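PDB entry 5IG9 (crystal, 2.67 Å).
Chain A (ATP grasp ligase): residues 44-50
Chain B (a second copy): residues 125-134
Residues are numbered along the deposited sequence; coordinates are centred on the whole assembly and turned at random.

Chain A, residues 44-50: DLYSGGQ
Chain B, residues 125-134: KQLQLQVARQ

Strand 44-47 of chain A runs alongside helix 125-134 of the second copy, both running broadly the same way: their N-to-C directions differ by 34°, with a closest axis approach of 9.1 Å. The nearest CA atoms across the contact are those of Ser47(A) and Gln130(B), 6.6 Å apart. No hydrogen bond crosses the contact; the pairs that meet do so at van der Waals range, and 298 Å² is buried between the two stretches, both sides summed. The helix is regular, phi/psi near -67/-37, held by i to i+4 backbone bonds such as Arg133(B) N to Leu129(B) O, 2.9 Å.

Asp44(A), extended at -122/121, is out of reach. Leu45(A) (-121/109; chi1 m, chi2 t) points toward the helix and brings CD1 to 3.5 Å from OE1 of Gln126(B), a methyl against an amide oxygen, a packing contact and not a hydrogen bond. That glutamine is stretched out, chi1 and chi2 both t and chi3 -24°, so one long side chain spans two strand positions. Tyr46(A) (-103/137; chi1 m, chi2 87°) points away, in keeping with strand alternation.

Ser47(A) (-122/124; chi1 -82°) points toward the helix again. It is also where the backbones come nearest: OG sits 3.6 Å from CG of Gln126(B), and CB 4.1 Å from CD1 of Leu129(B), whose m,t rotamer supplies a nonpolar surface three residues on from Gln126(B).

Gly48(A) leaves the strand at 119/-146, where a CB would jam against the preceding carbonyl oxygen; the backbone itself calls for glycine. Gly49(A) follows at -101/47. Over this turn reaches Arg133(B), with chi1 to chi3 all t and chi4 -92°. Its guanidinium presents one face to Gly48(A) C and Gly49(A) N: NE lies 3.6 Å from Gly48(A) C, and NH2 3.9 Å from Gly49(A) CA. Flat group meets bare backbone by van der Waals contact. Gln50(A), at -93/-161, makes no contact with the helix.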

# COMPACT_ATOMS: atom_id res chain seq x y z
N ASP A 44 -6.98 4.12 21.19
CA ASP A 44 -6.95 5.57 21.35
C ASP A 44 -5.58 6.07 20.92
O ASP A 44 -4.56 5.66 21.49
CB ASP A 44 -7.25 5.97 22.79
CG ASP A 44 -8.64 5.56 23.23
OD1 ASP A 44 -9.55 5.57 22.38
OD2 ASP A 44 -8.81 5.22 24.42
N LEU A 45 -5.55 6.95 19.92
CA LEU A 45 -4.32 7.45 19.32
C LEU A 45 -4.27 8.96 19.47
O LEU A 45 -5.03 9.68 18.82
CB LEU A 45 -4.24 7.05 17.85
CG LEU A 45 -4.41 5.55 17.61
CD1 LEU A 45 -4.40 5.25 16.12
CD2 LEU A 45 -3.32 4.79 18.33
N TYR A 46 -3.38 9.43 20.33
CA TYR A 46 -3.24 10.85 20.63
C TYR A 46 -2.04 11.43 19.90
O TYR A 46 -0.97 10.83 19.87
CB TYR A 46 -3.10 11.07 22.14
CG TYR A 46 -4.33 10.72 22.94
CD1 TYR A 46 -4.55 9.42 23.39
CD2 TYR A 46 -5.27 11.69 23.25
CE1 TYR A 46 -5.68 9.10 24.12
CE2 TYR A 46 -6.40 11.38 23.98
CZ TYR A 46 -6.61 10.09 24.41
OH TYR A 46 -7.73 9.79 25.14
N SER A 47 -2.22 12.61 19.33
CA SER A 47 -1.17 13.32 18.61
C SER A 47 -0.96 14.68 19.25
O SER A 47 -1.90 15.47 19.38
CB SER A 47 -1.53 13.47 17.12
OG SER A 47 -1.20 12.29 16.40
N GLY A 48 0.28 14.95 19.65
CA GLY A 48 0.63 16.18 20.35
C GLY A 48 1.18 15.89 21.74
O GLY A 48 1.85 14.88 21.95
N GLY A 49 0.89 16.80 22.67
CA GLY A 49 1.23 16.59 24.06
C GLY A 49 0.04 16.14 24.87
O GLY A 49 -0.22 16.66 25.96
N GLN A 50 -0.69 15.17 24.34
CA GLN A 50 -1.92 14.69 24.94
C GLN A 50 -1.61 13.50 25.85
O GLN A 50 -0.47 13.31 26.27
CB GLN A 50 -2.91 14.34 23.82
CG GLN A 50 -3.09 15.42 22.77
CD GLN A 50 -3.76 16.67 23.33
OE1 GLN A 50 -4.61 16.59 24.21
NE2 GLN A 50 -3.37 17.83 22.81
N LYS B 125 -1.35 10.40 8.24
CA LYS B 125 -1.53 11.74 8.79
C LYS B 125 -1.10 11.81 10.25
O LYS B 125 -0.67 12.87 10.72
CB LYS B 125 -2.99 12.17 8.64
CG LYS B 125 -3.44 12.31 7.19
CD LYS B 125 -4.91 12.69 7.09
CE LYS B 125 -5.32 12.93 5.64
NZ LYS B 125 -6.76 13.28 5.50
N GLN B 126 -1.21 10.70 10.99
CA GLN B 126 -0.72 10.69 12.37
C GLN B 126 0.80 10.85 12.40
O GLN B 126 1.34 11.49 13.30
CB GLN B 126 -1.14 9.40 13.06
CG GLN B 126 -0.67 9.29 14.50
CD GLN B 126 -1.08 7.98 15.13
OE1 GLN B 126 -2.04 7.34 14.70
NE2 GLN B 126 -0.34 7.55 16.16
N LEU B 127 1.49 10.28 11.41
CA LEU B 127 2.93 10.46 11.32
C LEU B 127 3.30 11.87 10.87
O LEU B 127 4.35 12.39 11.27
CB LEU B 127 3.51 9.42 10.37
CG LEU B 127 5.02 9.43 10.15
CD1 LEU B 127 5.77 9.06 11.43
CD2 LEU B 127 5.37 8.48 9.03
N GLN B 128 2.46 12.50 10.05
CA GLN B 128 2.72 13.88 9.65
C GLN B 128 2.73 14.80 10.86
O GLN B 128 3.65 15.61 11.03
CB GLN B 128 1.67 14.35 8.64
CG GLN B 128 1.55 13.47 7.42
CD GLN B 128 0.41 13.89 6.54
OE1 GLN B 128 -0.27 14.88 6.81
NE2 GLN B 128 0.18 13.14 5.47
N LEU B 129 1.72 14.69 11.72
CA LEU B 129 1.65 15.56 12.89
C LEU B 129 2.79 15.27 13.86
O LEU B 129 3.32 16.19 14.50
CB LEU B 129 0.30 15.39 13.58
CG LEU B 129 -0.92 15.59 12.69
CD1 LEU B 129 -2.19 15.25 13.46
CD2 LEU B 129 -0.97 17.01 12.16
N GLN B 130 3.17 14.00 14.00
CA GLN B 130 4.25 13.65 14.91
C GLN B 130 5.59 14.21 14.43
O GLN B 130 6.36 14.76 15.23
CB GLN B 130 4.34 12.13 15.05
CG GLN B 130 5.48 11.64 15.92
CD GLN B 130 5.41 10.15 16.21
OE1 GLN B 130 4.43 9.67 16.80
NE2 GLN B 130 6.43 9.41 15.80
N VAL B 131 5.88 14.09 13.13
CA VAL B 131 7.14 14.59 12.61
C VAL B 131 7.14 16.11 12.56
O VAL B 131 8.17 16.75 12.83
CB VAL B 131 7.42 13.97 11.22
CG1 VAL B 131 8.66 14.59 10.60
CG2 VAL B 131 7.58 12.47 11.34
N ALA B 132 6.00 16.71 12.22
CA ALA B 132 5.91 18.17 12.25
C ALA B 132 6.15 18.70 13.66
O ALA B 132 6.81 19.72 13.84
CB ALA B 132 4.54 18.62 11.73
N ARG B 133 5.64 18.00 14.67
CA ARG B 133 5.88 18.43 16.05
C ARG B 133 7.34 18.24 16.45
O ARG B 133 7.91 19.07 17.16
CB ARG B 133 4.96 17.67 17.00
CG ARG B 133 5.08 18.10 18.44
CD ARG B 133 4.02 17.43 19.28
NE ARG B 133 4.08 17.82 20.68
CZ ARG B 133 4.77 17.17 21.61
NH1 ARG B 133 5.47 16.09 21.28
NH2 ARG B 133 4.77 17.60 22.87
N GLN B 134 7.97 17.15 15.99
CA GLN B 134 9.38 16.91 16.29
C GLN B 134 10.28 17.95 15.66
O GLN B 134 11.42 18.13 16.12
CB GLN B 134 9.79 15.51 15.83
CG GLN B 134 9.20 14.37 16.65
CD GLN B 134 9.60 12.99 16.13
OE1 GLN B 134 9.97 12.84 14.97
NE2 GLN B 134 9.53 11.99 17.01